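Local coordinates for putative hydrolase YdeN (Bacillus subtilis, PDB 1UXO), which probably acts as a hydrolase of the RBBP9 family, with an alpha/beta-hydrolase fold and a predicted serine charge relay system, at residues Ala71-Pro77 with Ile96-Phe101; Pro77-Arg81 with Phe114-Phe119; Ala128-Ala132 with Ser185-Lys189. The protein carries 2 engineered substitutions. The contacts are given in a common frame with arbitrary orientation. Numbering follows the deposited sequence.

Contact 1: residues Ala71-Pro77 with Ile96-Phe101; sequences AHSLGCP and ILVSGF
Strand 67-72 ends and helix 75-84 begins within A71-P77, while I96-F101 runs out of the neighbouring parallel strand 92-98; the strand-turn-helix has the form of the nucleophile elbow of alpha/beta hydrolases, inside a beta-alpha-beta unit. A71 pairs with L97 (CA-CA 5.1 Å) and H72 with V98 (CA-CA 4.7 Å). Three hydrogen bonds join the segments: A71 N to I96 O (2.9 Å), V98 N to A71 O (2.8 Å) and S73 N to V98 O (2.8 Å). A type II' turn from H72 to G75 then reverses the chain, with S73 at phi/psi 55/-117, the strained conformation usual for the nucleophile there; G75 N closes it on H72 O at 2.9 Å. In the second segment, L97-G100 makes a type II turn with S99 at 59/39. The predicted charge relay serine, S73, is t at chi1, its CA-to-CB bond points away from 96-101, and its side chain lies near that of H166, its predicted partner. H72 NE2 hydrogen-bonds to H166 O. C76 (m) points toward the second turn, SG lying 3.6 Å from both L97 CB and G100 CA. F101 (p) brings its ring against the turn and the start of the helix: F101 CE2 reaches S73 C at 3.4 Å, CZ meets L74 CD1 at 4.0 Å, and P77 CG sits over the ring face in a CH-pi contact, 4.2 Å from the centroid.

Contact 2: residues Pro77-Arg81 with Phe114-Phe119; sequences PAILR and FTQGSF
Residues P77-R81 form a turn of helix 75-84, which follows the serine turn, with R81 N bonding to P77 O at 2.9 Å; the irregular loop F114-F119, between strand 92-98 and helix 121-127, packs on it. P77 faces the loop, its CB 3.7 Å from both F114 O and T115 CG2. A78 follows, CB touching the F114 ring edge at CE1 (4.2 Å). L80 sets CB 3.6 Å from F119 CE1. With chi1 and chi2 both m and chi3 t, the R81 guanidinium lies flat on F119 (m) in a cation-pi stack, centres 3.6 Å apart and planes at 17°. The edge of the guanidinium meets the loop backbone: R81 NH1 hydrogen-bonds to S118 O (3.0 Å) and R81 NH2 to G117 O (2.8 Å). A water accepts weakly from R81 NE (3.1 Å) and donates to Q116 O (2.7 Å). E84, further along helix 75-84, forms a salt bridge with R81 NH1; W52 of helix 49-57 meets F114 edge-to-face, and L80 reaches L97 of strand 92-98.

Contact 3: residues Ala128-Ala132 with Ser185-Lys189; sequences AKHRA and SYFSK
The ring of Y186 is overlapped by H130, whose CB sits almost exactly on the ring normal, 3.4 Å from the Y186 centroid and 3° off, in a CH-pi contact. The imidazole continues beyond it as an offset stack, centroids 4.9 Å apart and planes at 18°, with one face over Y186 CA. Both residues are m at chi1 and direct CA-to-CB toward the other segment, the H130 and Y186 CA atoms 6.7 Å apart. The principle is simple: the last turn of a helix can pack beside the start of a strand through an offset aromatic pair, with no direct hydrogen bond between the two segments. Residues 185-188 are that last turn, K189 N reaching S185 O at 3.2 Å, and the chain of 128-132 turns a corner at K129 and H130 before it runs on along strand 128-136. Further along, the phenol tip lies against the strand, Y186 OH being 3.2 Å from A132 CB. K189 extends its side chain past the imidazole, CD 3.6 Å from H130 CE1, and a water joins H130 ND1 (2.7 Å) to K189 NZ (3.0 Å). Away from the predicted active site, helix 177-188 thus packs its end on the parallel sheet of the alpha/beta-hydrolase fold, against strand 128-136 and adjoining strand 92-98, where Y186 touches I96 and its OH makes a weak hydrogen bond with I95 O.

The chemistry of the three contacts changes with burial. Contact 1, near the centre of the chain, is wholly buried and built from backbone hydrogen bonds and apolar side chains around the predicted nucleophile. Contact 2 shares P77 and helix 75-84 with it and is continuous with it, L74 CD1 lying 3.5 Å from F114 CG, yet its outer part uses an arginine, loop carbonyls and water. Contact 3, partly exposed and away from the predicted active site, relies on aromatic stacking and a water bridge. It joins contact 1 through the sheet, L97 N lying 2.8 Å from A132 O, a probable hydrogen bond, whereas contacts 2 and 3 do not touch, their nearest atoms being about 8 Å apart.

Contact 1: residues Ala71-Pro77 with Ile96-Phe101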
ATOM      1  N   ALA A  71      -1.402   0.374   1.531  1.00  7.98           N
ATOM      2  CA  ALA A  71      -0.906   1.459   0.687  1.00  7.47           C
ATOM      3  C   ALA A  71      -1.728   1.580  -0.568  1.00  8.33           C
ATOM      4  O   ALA A  71      -2.302   0.576  -1.025  1.00  7.47           O
ATOM      5  CB  ALA A  71       0.550   1.183   0.340  1.00  9.01           C
ATOM      6  N   HIS A  72      -1.761   2.809  -1.122  1.00  7.81           N
ATOM      7  CA  HIS A  72      -2.439   3.081  -2.342  1.00  8.90           C
ATOM      8  C   HIS A  72      -1.490   3.677  -3.381  1.00  8.06           C
ATOM      9  O   HIS A  72      -0.705   4.600  -3.090  1.00  8.29           O
ATOM     10  CB  HIS A  72      -3.623   4.041  -2.117  1.00  8.38           C
ATOM     11  CG  HIS A  72      -4.440   4.301  -3.366  1.00 11.26           C
ATOM     12  ND1 HIS A  72      -4.802   5.577  -3.751  1.00 13.51           N
ATOM     13  CD2 HIS A  72      -5.007   3.460  -4.275  1.00 10.30           C
ATOM     14  CE1 HIS A  72      -5.522   5.510  -4.864  1.00 14.58           C
ATOM     15  NE2 HIS A  72      -5.672   4.244  -5.200  1.00 10.81           N
ATOM     16  N   SER A  73      -1.516   3.060  -4.548  1.00  7.72           N
ATOM     17  CA  SER A  73      -0.832   3.546  -5.739  1.00  9.06           C
ATOM     18  C   SER A  73       0.673   3.766  -5.471  1.00  8.79           C
ATOM     19  O   SER A  73       1.380   2.797  -5.082  1.00  8.67           O
ATOM     20  CB  SER A  73      -1.609   4.763  -6.284  1.00 10.71           C
ATOM     21  OG  SER A  73      -1.211   5.043  -7.628  1.00 16.96           O
ATOM     22  N   LEU A  74       1.152   5.010  -5.573  1.00  7.91           N
ATOM     23  CA  LEU A  74       2.600   5.308  -5.330  1.00  7.94           C
ATOM     24  C   LEU A  74       3.107   4.897  -3.964  1.00  7.13           C
ATOM     25  O   LEU A  74       4.292   4.554  -3.804  1.00  6.70           O
ATOM     26  CB  LEU A  74       2.922   6.776  -5.583  1.00  8.43           C
ATOM     27  CG  LEU A  74       4.389   7.163  -5.679  1.00  8.64           C
ATOM     28  CD1 LEU A  74       5.110   6.532  -6.927  1.00 10.90           C
ATOM     29  CD2 LEU A  74       4.549   8.714  -5.641  1.00 10.78           C
ATOM     30  N   GLY A  75       2.231   4.840  -2.967  1.00  7.31           N
ATOM     31  CA  GLY A  75       2.658   4.355  -1.658  1.00  7.56           C
ATOM     32  C   GLY A  75       3.139   2.923  -1.671  1.00  7.82           C
ATOM     33  O   GLY A  75       3.898   2.506  -0.797  1.00  8.71           O
ATOM     34  N   CYS A  76       2.620   2.155  -2.618  1.00  7.45           N
ATOM     35  CA  CYS A  76       3.023   0.754  -2.801  1.00  7.78           C
ATOM     36  C   CYS A  76       4.523   0.563  -3.075  1.00  7.49           C
ATOM     37  O   CYS A  76       5.183  -0.116  -2.262  1.00  6.61           O
ATOM     38  CB  CYS A  76       2.103   0.042  -3.794  1.00  8.53           C
ATOM     39  SG  CYS A  76       0.356   0.079  -3.314  1.00 10.88           S
ATOM     40  N   PRO A  77       5.075   1.099  -4.180  1.00  8.17           N
ATOM     41  CA  PRO A  77       6.503   0.914  -4.408  1.00  8.17           C
ATOM     42  C   PRO A  77       7.345   1.555  -3.310  1.00  8.38           C
ATOM     43  O   PRO A  77       8.431   1.074  -2.978  1.00  8.66           O
ATOM     44  CB  PRO A  77       6.751   1.543  -5.789  1.00  8.76           C
ATOM     45  CG  PRO A  77       5.563   2.490  -6.019  1.00  7.45           C
ATOM     46  CD  PRO A  77       4.440   1.772  -5.337  1.00  8.86           C
ATOM     47  N   ILE A  96      -1.126  -4.743   2.237  1.00  8.51           N
ATOM     48  CA  ILE A  96      -2.119  -4.730   1.208  1.00  8.65           C
ATOM     49  C   ILE A  96      -1.793  -3.574   0.279  1.00  8.17           C
ATOM     50  O   ILE A  96      -1.675  -2.426   0.723  1.00  9.40           O
ATOM     51  CB  ILE A  96      -3.503  -4.570   1.788  1.00  9.49           C
ATOM     52  CG1 ILE A  96      -3.859  -5.732   2.713  1.00 10.00           C
ATOM     53  CG2 ILE A  96      -4.524  -4.544   0.697  1.00 10.69           C
ATOM     54  CD1 ILE A  96      -5.236  -5.564   3.410  1.00 12.05           C
ATOM     55  N   LEU A  97      -1.625  -3.891  -0.984  1.00  8.24           N
ATOM     56  CA  LEU A  97      -1.185  -2.921  -1.986  1.00  8.12           C
ATOM     57  C   LEU A  97      -2.324  -2.648  -2.923  1.00  8.61           C
ATOM     58  O   LEU A  97      -2.571  -3.421  -3.854  1.00  9.33           O
ATOM     59  CB  LEU A  97       0.042  -3.427  -2.722  1.00  9.75           C
ATOM     60  CG  LEU A  97       1.148  -3.968  -1.812  1.00 10.85           C
ATOM     61  CD1 LEU A  97       2.314  -4.553  -2.615  1.00 12.32           C
ATOM     62  CD2 LEU A  97       1.660  -2.872  -0.911  1.00 10.37           C
ATOM     63  N   VAL A  98      -3.021  -1.532  -2.679  1.00  8.59           N
ATOM     64  CA  VAL A  98      -4.127  -1.112  -3.542  1.00  8.25           C
ATOM     65  C   VAL A  98      -3.613  -0.364  -4.761  1.00  7.96           C
ATOM     66  O   VAL A  98      -2.952   0.661  -4.627  1.00  7.48           O
ATOM     67  CB  VAL A  98      -5.170  -0.299  -2.783  1.00  8.13           C
ATOM     68  CG1 VAL A  98      -6.395  -0.126  -3.623  1.00  9.19           C
ATOM     69  CG2 VAL A  98      -5.534  -1.034  -1.488  1.00  9.61           C
ATOM     70  N   SER A  99      -3.874  -0.928  -5.934  1.00  7.55           N
ATOM     71  CA  SER A  99      -3.339  -0.439  -7.209  1.00  8.21           C
ATOM     72  C   SER A  99      -1.836  -0.428  -7.210  1.00  8.04           C
ATOM     73  O   SER A  99      -1.221   0.518  -7.728  1.00  9.31           O
ATOM     74  CB  SER A  99      -3.886   0.920  -7.509  1.00  8.76           C
ATOM     75  OG  SER A  99      -5.268   0.918  -7.390  1.00  9.87           O
ATOM     76  N   GLY A 100      -1.243  -1.465  -6.605  1.00  7.84           N
ATOM     77  CA  GLY A 100       0.204  -1.558  -6.501  1.00  6.80           C
ATOM     78  C   GLY A 100       0.895  -1.794  -7.841  1.00  7.65           C
ATOM     79  O   GLY A 100       0.347  -2.443  -8.775  1.00  8.45           O
ATOM     80  N   PHE A 101       2.119  -1.315  -7.931  1.00  7.63           N
ATOM     81  CA  PHE A 101       2.907  -1.488  -9.121  1.00  8.30           C
ATOM     82  C   PHE A 101       4.398  -1.394  -8.706  1.00  9.13           C
ATOM     83  O   PHE A 101       4.714  -0.836  -7.639  1.00  9.84           O
ATOM     84  CB  PHE A 101       2.566  -0.439 -10.200  1.00  8.44           C
ATOM     85  CG  PHE A 101       2.783   0.983  -9.754  1.00  7.36           C
ATOM     86  CD1 PHE A 101       3.928   1.682 -10.123  1.00  8.59           C
ATOM     87  CD2 PHE A 101       1.836   1.611  -8.946  1.00  8.25           C
ATOM     88  CE1 PHE A 101       4.128   2.991  -9.700  1.00  9.70           C
ATOM     89  CE2 PHE A 101       2.023   2.931  -8.514  1.00  7.28           C
ATOM     90  CZ  PHE A 101       3.173   3.623  -8.874  1.00  9.35           C
TER

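Contact 2: residues Pro77-Arg81 with Phe114-Phe119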
ATOM      1  N   PRO A  77       5.075   1.099  -4.180  1.00  8.17           N
ATOM      2  CA  PRO A  77       6.503   0.914  -4.408  1.00  8.17           C
ATOM      3  C   PRO A  77       7.345   1.555  -3.310  1.00  8.38           C
ATOM      4  O   PRO A  77       8.431   1.074  -2.978  1.00  8.66           O
ATOM      5  CB  PRO A  77       6.751   1.543  -5.789  1.00  8.76           C
ATOM      6  CG  PRO A  77       5.563   2.490  -6.019  1.00  7.45           C
ATOM      7  CD  PRO A  77       4.440   1.772  -5.337  1.00  8.86           C
ATOM      8  N   ALA A  78       6.829   2.606  -2.698  1.00  8.52           N
ATOM      9  CA  ALA A  78       7.510   3.188  -1.585  1.00  8.88           C
ATOM     10  C   ALA A  78       7.675   2.240  -0.401  1.00  8.43           C
ATOM     11  O   ALA A  78       8.785   2.050   0.095  1.00  8.20           O
ATOM     12  CB  ALA A  78       6.808   4.473  -1.138  1.00  9.50           C
ATOM     13  N   ILE A  79       6.607   1.591  -0.004  1.00  8.57           N
ATOM     14  CA  ILE A  79       6.737   0.679   1.138  1.00  9.78           C
ATOM     15  C   ILE A  79       7.534  -0.586   0.708  1.00  9.56           C
ATOM     16  O   ILE A  79       8.207  -1.171   1.531  1.00  9.67           O
ATOM     17  CB  ILE A  79       5.376   0.329   1.799  1.00 11.78           C
ATOM     18  CG1 ILE A  79       4.432  -0.358   0.883  1.00 13.68           C
ATOM     19  CG2 ILE A  79       4.748   1.543   2.559  1.00 12.32           C
ATOM     20  CD1 ILE A  79       3.238  -1.055   1.772  1.00 17.63           C
ATOM     21  N   LEU A  80       7.494  -0.975  -0.575  1.00  9.25           N
ATOM     22  CA  LEU A  80       8.318  -2.106  -1.048  1.00 10.74           C
ATOM     23  C   LEU A  80       9.823  -1.778  -0.906  1.00 10.63           C
ATOM     24  O   LEU A  80      10.638  -2.606  -0.415  1.00 10.87           O
ATOM     25  CB  LEU A  80       7.986  -2.515  -2.510  1.00 11.15           C
ATOM     26  CG  LEU A  80       6.588  -3.085  -2.744  1.00 13.73           C
ATOM     27  CD1 LEU A  80       6.354  -3.314  -4.206  1.00 16.51           C
ATOM     28  CD2 LEU A  80       6.342  -4.320  -1.929  1.00 13.88           C
ATOM     29  N   ARG A  81      10.202  -0.577  -1.314  1.00 10.21           N
ATOM     30  CA  ARG A  81      11.578  -0.148  -1.130  1.00  9.19           C
ATOM     31  C   ARG A  81      11.948  -0.059   0.336  1.00  9.17           C
ATOM     32  O   ARG A  81      13.074  -0.381   0.718  1.00  9.14           O
ATOM     33  CB  ARG A  81      11.834   1.150  -1.814  1.00 10.60           C
ATOM     34  CG  ARG A  81      11.807   1.066  -3.289  1.00 13.26           C
ATOM     35  CD  ARG A  81      13.053   0.284  -3.817  1.00 16.24           C
ATOM     36  NE  ARG A  81      13.012   0.242  -5.245  1.00 18.53           N
ATOM     37  CZ  ARG A  81      13.595  -0.654  -6.003  1.00 18.11           C
ATOM     38  NH1 ARG A  81      14.361  -1.622  -5.486  1.00 16.09           N
ATOM     39  NH2 ARG A  81      13.392  -0.540  -7.308  1.00 20.37           N
ATOM     40  N   PHE A 114      10.571   6.063  -8.189  1.00 13.55           N
ATOM     41  CA  PHE A 114      10.007   5.177  -7.150  1.00 13.60           C
ATOM     42  C   PHE A 114      10.096   3.687  -7.525  1.00 14.61           C
ATOM     43  O   PHE A 114      10.066   2.848  -6.650  1.00 15.82           O
ATOM     44  CB  PHE A 114       8.565   5.567  -6.872  1.00 13.60           C
ATOM     45  CG  PHE A 114       8.430   6.714  -5.902  1.00 13.33           C
ATOM     46  CD1 PHE A 114       8.067   6.491  -4.598  1.00 12.25           C
ATOM     47  CD2 PHE A 114       8.714   8.005  -6.294  1.00 12.30           C
ATOM     48  CE1 PHE A 114       7.927   7.523  -3.741  1.00 12.24           C
ATOM     49  CE2 PHE A 114       8.599   9.034  -5.456  1.00 12.93           C
ATOM     50  CZ  PHE A 114       8.204   8.812  -4.168  1.00 13.52           C
ATOM     51  N   THR A 115      10.180   3.395  -8.827  1.00 13.52           N
ATOM     52  CA  THR A 115      10.210   2.031  -9.347  1.00 13.25           C
ATOM     53  C   THR A 115      11.411   1.682 -10.198  1.00 13.81           C
ATOM     54  O   THR A 115      11.503   0.568 -10.711  1.00 14.95           O
ATOM     55  CB  THR A 115       8.946   1.745 -10.191  1.00 13.16           C
ATOM     56  OG1 THR A 115       8.840   2.715 -11.255  1.00 12.84           O
ATOM     57  CG2 THR A 115       7.691   1.898  -9.370  1.00 12.49           C
ATOM     58  N   GLN A 116      12.358   2.573 -10.351  1.00 14.62           N
ATOM     59  CA  GLN A 116      13.477   2.217 -11.192  1.00 16.46           C
ATOM     60  C   GLN A 116      14.350   1.245 -10.391  1.00 15.67           C
ATOM     61  O   GLN A 116      14.514   1.399  -9.178  1.00 17.04           O
ATOM     62  CB  GLN A 116      14.223   3.431 -11.711  1.00 17.63           C
ATOM     63  CG  GLN A 116      15.306   3.864 -10.905  1.00 22.18           C
ATOM     64  CD  GLN A 116      15.968   5.129 -11.452  1.00 27.42           C
ATOM     65  OE1 GLN A 116      16.306   6.004 -10.678  1.00 31.94           O
ATOM     66  NE2 GLN A 116      16.093   5.240 -12.765  1.00 29.36           N
ATOM     67  N   GLY A 117      14.740   0.203 -11.087  1.00 13.92           N
ATOM     68  CA  GLY A 117      15.561  -0.853 -10.558  1.00 14.57           C
ATOM     69  C   GLY A 117      14.694  -2.028 -10.120  1.00 13.96           C
ATOM     70  O   GLY A 117      13.556  -1.850  -9.726  1.00 14.24           O
ATOM     71  N   SER A 118      15.231  -3.219 -10.226  1.00 13.04           N
ATOM     72  CA  SER A 118      14.571  -4.408  -9.671  1.00 12.55           C
ATOM     73  C   SER A 118      14.410  -4.380  -8.155  1.00 10.88           C
ATOM     74  O   SER A 118      15.120  -3.725  -7.431  1.00 10.25           O
ATOM     75  CB  SER A 118      15.310  -5.666 -10.064  1.00 12.74           C
ATOM     76  OG  SER A 118      15.373  -5.751 -11.447  1.00 17.81           O
ATOM     77  N   PHE A 119      13.410  -5.095  -7.694  1.00 11.48           N
ATOM     78  CA  PHE A 119      13.130  -5.266  -6.280  1.00 12.31           C
ATOM     79  C   PHE A 119      13.632  -6.683  -5.858  1.00 11.12           C
ATOM     80  O   PHE A 119      13.566  -7.642  -6.622  1.00  9.89           O
ATOM     81  CB  PHE A 119      11.592  -5.181  -6.053  1.00 13.19           C
ATOM     82  CG  PHE A 119      11.027  -3.819  -6.235  1.00 16.05           C
ATOM     83  CD1 PHE A 119      10.709  -3.040  -5.112  1.00 17.80           C
ATOM     84  CD2 PHE A 119      10.877  -3.243  -7.505  1.00 19.95           C
ATOM     85  CE1 PHE A 119      10.227  -1.733  -5.233  1.00 19.50           C
ATOM     86  CE2 PHE A 119      10.414  -1.938  -7.640  1.00 20.91           C
ATOM     87  CZ  PHE A 119      10.055  -1.174  -6.499  1.00 21.21           C
TER
HETATM   88  O   HOH W   1      13.401   2.661  -7.119  1.00 26.34           O

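Contact 3: residues Ala128-Ala132 with Ser185-Lys189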
ATOM      1  N   ALA A 128       6.664  -9.762   5.290  1.00 10.69           N
ATOM      2  CA  ALA A 128       5.219  -9.592   5.480  1.00 10.80           C
ATOM      3  C   ALA A 128       4.525 -10.938   5.459  1.00 11.63           C
ATOM      4  O   ALA A 128       4.508 -11.627   4.442  1.00 12.79           O
ATOM      5  CB  ALA A 128       4.659  -8.654   4.464  1.00 12.41           C
ATOM      6  N   LYS A 129       3.941 -11.326   6.586  1.00 11.03           N
ATOM      7  CA  LYS A 129       3.333 -12.662   6.679  1.00 12.42           C
ATOM      8  C   LYS A 129       2.173 -12.878   5.712  1.00 11.85           C
ATOM      9  O   LYS A 129       2.031 -13.942   5.091  1.00 11.91           O
ATOM     10  CB  LYS A 129       2.925 -12.932   8.140  1.00 14.02           C
ATOM     11  CG  LYS A 129       2.252 -14.243   8.409  1.00 17.51           C
ATOM     12  CD  LYS A 129       1.931 -14.409   9.910  1.00 24.24           C
ATOM     13  CE  LYS A 129       1.605 -15.864  10.267  1.00 28.00           C
ATOM     14  NZ  LYS A 129       0.683 -15.983  11.483  1.00 28.44           N
ATOM     15  N   HIS A 130       1.324 -11.882   5.607  1.00 10.01           N
ATOM     16  CA  HIS A 130       0.181 -11.908   4.738  1.00 10.37           C
ATOM     17  C   HIS A 130       0.320 -10.822   3.684  1.00  9.34           C
ATOM     18  O   HIS A 130       0.650  -9.703   4.015  1.00  9.42           O
ATOM     19  CB  HIS A 130      -1.084 -11.670   5.569  1.00 11.27           C
ATOM     20  CG  HIS A 130      -1.319 -12.728   6.620  1.00 13.44           C
ATOM     21  ND1 HIS A 130      -1.771 -13.987   6.316  1.00 17.94           N
ATOM     22  CD2 HIS A 130      -1.175 -12.687   7.968  1.00 15.26           C
ATOM     23  CE1 HIS A 130      -1.860 -14.703   7.438  1.00 20.20           C
ATOM     24  NE2 HIS A 130      -1.524 -13.930   8.461  1.00 18.20           N
ATOM     25  N   ARG A 131       0.109 -11.159   2.424  1.00  7.50           N
ATOM     26  CA  ARG A 131       0.294 -10.186   1.319  1.00  7.29           C
ATOM     27  C   ARG A 131      -0.857 -10.254   0.314  1.00  7.01           C
ATOM     28  O   ARG A 131      -1.237 -11.344  -0.102  1.00  7.72           O
ATOM     29  CB  ARG A 131       1.620 -10.428   0.618  1.00  8.49           C
ATOM     30  CG  ARG A 131       2.841 -10.583   1.531  1.00  7.30           C
ATOM     31  CD  ARG A 131       4.151 -11.056   0.820  1.00  7.15           C
ATOM     32  NE  ARG A 131       3.942 -12.406   0.289  1.00  9.64           N
ATOM     33  CZ  ARG A 131       3.962 -13.535   1.008  1.00  7.56           C
ATOM     34  NH1 ARG A 131       4.201 -13.505   2.328  1.00  6.51           N
ATOM     35  NH2 ARG A 131       3.735 -14.702   0.399  1.00  9.19           N
ATOM     36  N   ALA A 132      -1.351  -9.084  -0.079  1.00  6.72           N
ATOM     37  CA  ALA A 132      -2.409  -8.960  -1.067  1.00  7.37           C
ATOM     38  C   ALA A 132      -2.246  -7.707  -1.889  1.00  7.20           C
ATOM     39  O   ALA A 132      -1.667  -6.698  -1.420  1.00  6.33           O
ATOM     40  CB  ALA A 132      -3.783  -8.952  -0.399  1.00  8.41           C
ATOM     41  N   SER A 185      -9.355 -10.456   7.704  1.00 11.90           N
ATOM     42  CA  SER A 185      -9.126 -11.901   7.559  1.00 13.40           C
ATOM     43  C   SER A 185      -7.706 -12.273   8.039  1.00 14.52           C
ATOM     44  O   SER A 185      -7.472 -13.367   8.583  1.00 14.35           O
ATOM     45  CB  SER A 185      -9.408 -12.359   6.127  1.00 14.64           C
ATOM     46  OG  SER A 185      -8.334 -12.061   5.229  1.00 17.64           O
ATOM     47  N   TYR A 186      -6.777 -11.346   7.888  1.00 15.33           N
ATOM     48  CA  TYR A 186      -5.436 -11.554   8.396  1.00 16.47           C
ATOM     49  C   TYR A 186      -5.404 -11.671   9.917  1.00 18.59           C
ATOM     50  O   TYR A 186      -4.491 -12.318  10.471  1.00 18.59           O
ATOM     51  CB  TYR A 186      -4.541 -10.388   8.061  1.00 16.12           C
ATOM     52  CG  TYR A 186      -4.234 -10.121   6.609  1.00 14.19           C
ATOM     53  CD1 TYR A 186      -4.591 -11.005   5.579  1.00 16.09           C
ATOM     54  CD2 TYR A 186      -3.532  -8.968   6.276  1.00 14.81           C
ATOM     55  CE1 TYR A 186      -4.274 -10.696   4.232  1.00 14.28           C
ATOM     56  CE2 TYR A 186      -3.156  -8.708   5.005  1.00 16.43           C
ATOM     57  CZ  TYR A 186      -3.561  -9.590   3.981  1.00 17.15           C
ATOM     58  OH  TYR A 186      -3.138  -9.259   2.725  1.00 21.69           O
ATOM     59  N   PHE A 187      -6.257 -10.906  10.592  1.00 19.89           N
ATOM     60  CA  PHE A 187      -6.260 -10.869  12.047  1.00 22.45           C
ATOM     61  C   PHE A 187      -6.779 -12.195  12.628  1.00 27.21           C
ATOM     62  O   PHE A 187      -6.336 -12.612  13.709  1.00 27.81           O
ATOM     63  CB  PHE A 187      -7.139  -9.742  12.598  1.00 21.58           C
ATOM     64  CG  PHE A 187      -6.803  -8.347  12.082  1.00 17.63           C
ATOM     65  CD1 PHE A 187      -5.568  -8.037  11.540  1.00 16.29           C
ATOM     66  CD2 PHE A 187      -7.760  -7.350  12.148  1.00 15.28           C
ATOM     67  CE1 PHE A 187      -5.309  -6.770  11.090  1.00 14.94           C
ATOM     68  CE2 PHE A 187      -7.492  -6.073  11.740  1.00 15.23           C
ATOM     69  CZ  PHE A 187      -6.261  -5.774  11.201  1.00 15.75           C
ATOM     70  N   SER A 188      -7.734 -12.811  11.939  1.00 31.32           N
ATOM     71  CA  SER A 188      -8.319 -14.081  12.418  1.00 35.18           C
ATOM     72  C   SER A 188      -7.329 -15.196  12.215  1.00 37.37           C
ATOM     73  O   SER A 188      -7.224 -16.092  13.041  1.00 38.41           O
ATOM     74  CB  SER A 188      -9.627 -14.456  11.716  1.00 35.77           C
ATOM     75  OG  SER A 188      -9.552 -14.300  10.300  1.00 38.30           O
ATOM     76  N   LYS A 189      -6.605 -15.137  11.104  1.00 39.40           N
ATOM     77  CA  LYS A 189      -5.512 -16.069  10.866  1.00 40.52           C
ATOM     78  C   LYS A 189      -4.442 -15.857  11.937  1.00 41.09           C
ATOM     79  O   LYS A 189      -3.630 -16.756  12.200  1.00 41.55           O
ATOM     80  CB  LYS A 189      -4.894 -15.863   9.471  1.00 41.23           C
ATOM     81  CG  LYS A 189      -5.713 -16.381   8.266  1.00 42.74           C
ATOM     82  CD  LYS A 189      -5.355 -15.541   7.021  1.00 43.89           C
ATOM     83  CE  LYS A 189      -5.784 -16.163   5.699  1.00 45.22           C
ATOM     84  NZ  LYS A 189      -4.989 -15.549   4.590  1.00 45.21           N
TER
HETATM   85  O   HOH W   2      -2.251 -14.730   3.778  1.00 36.14           O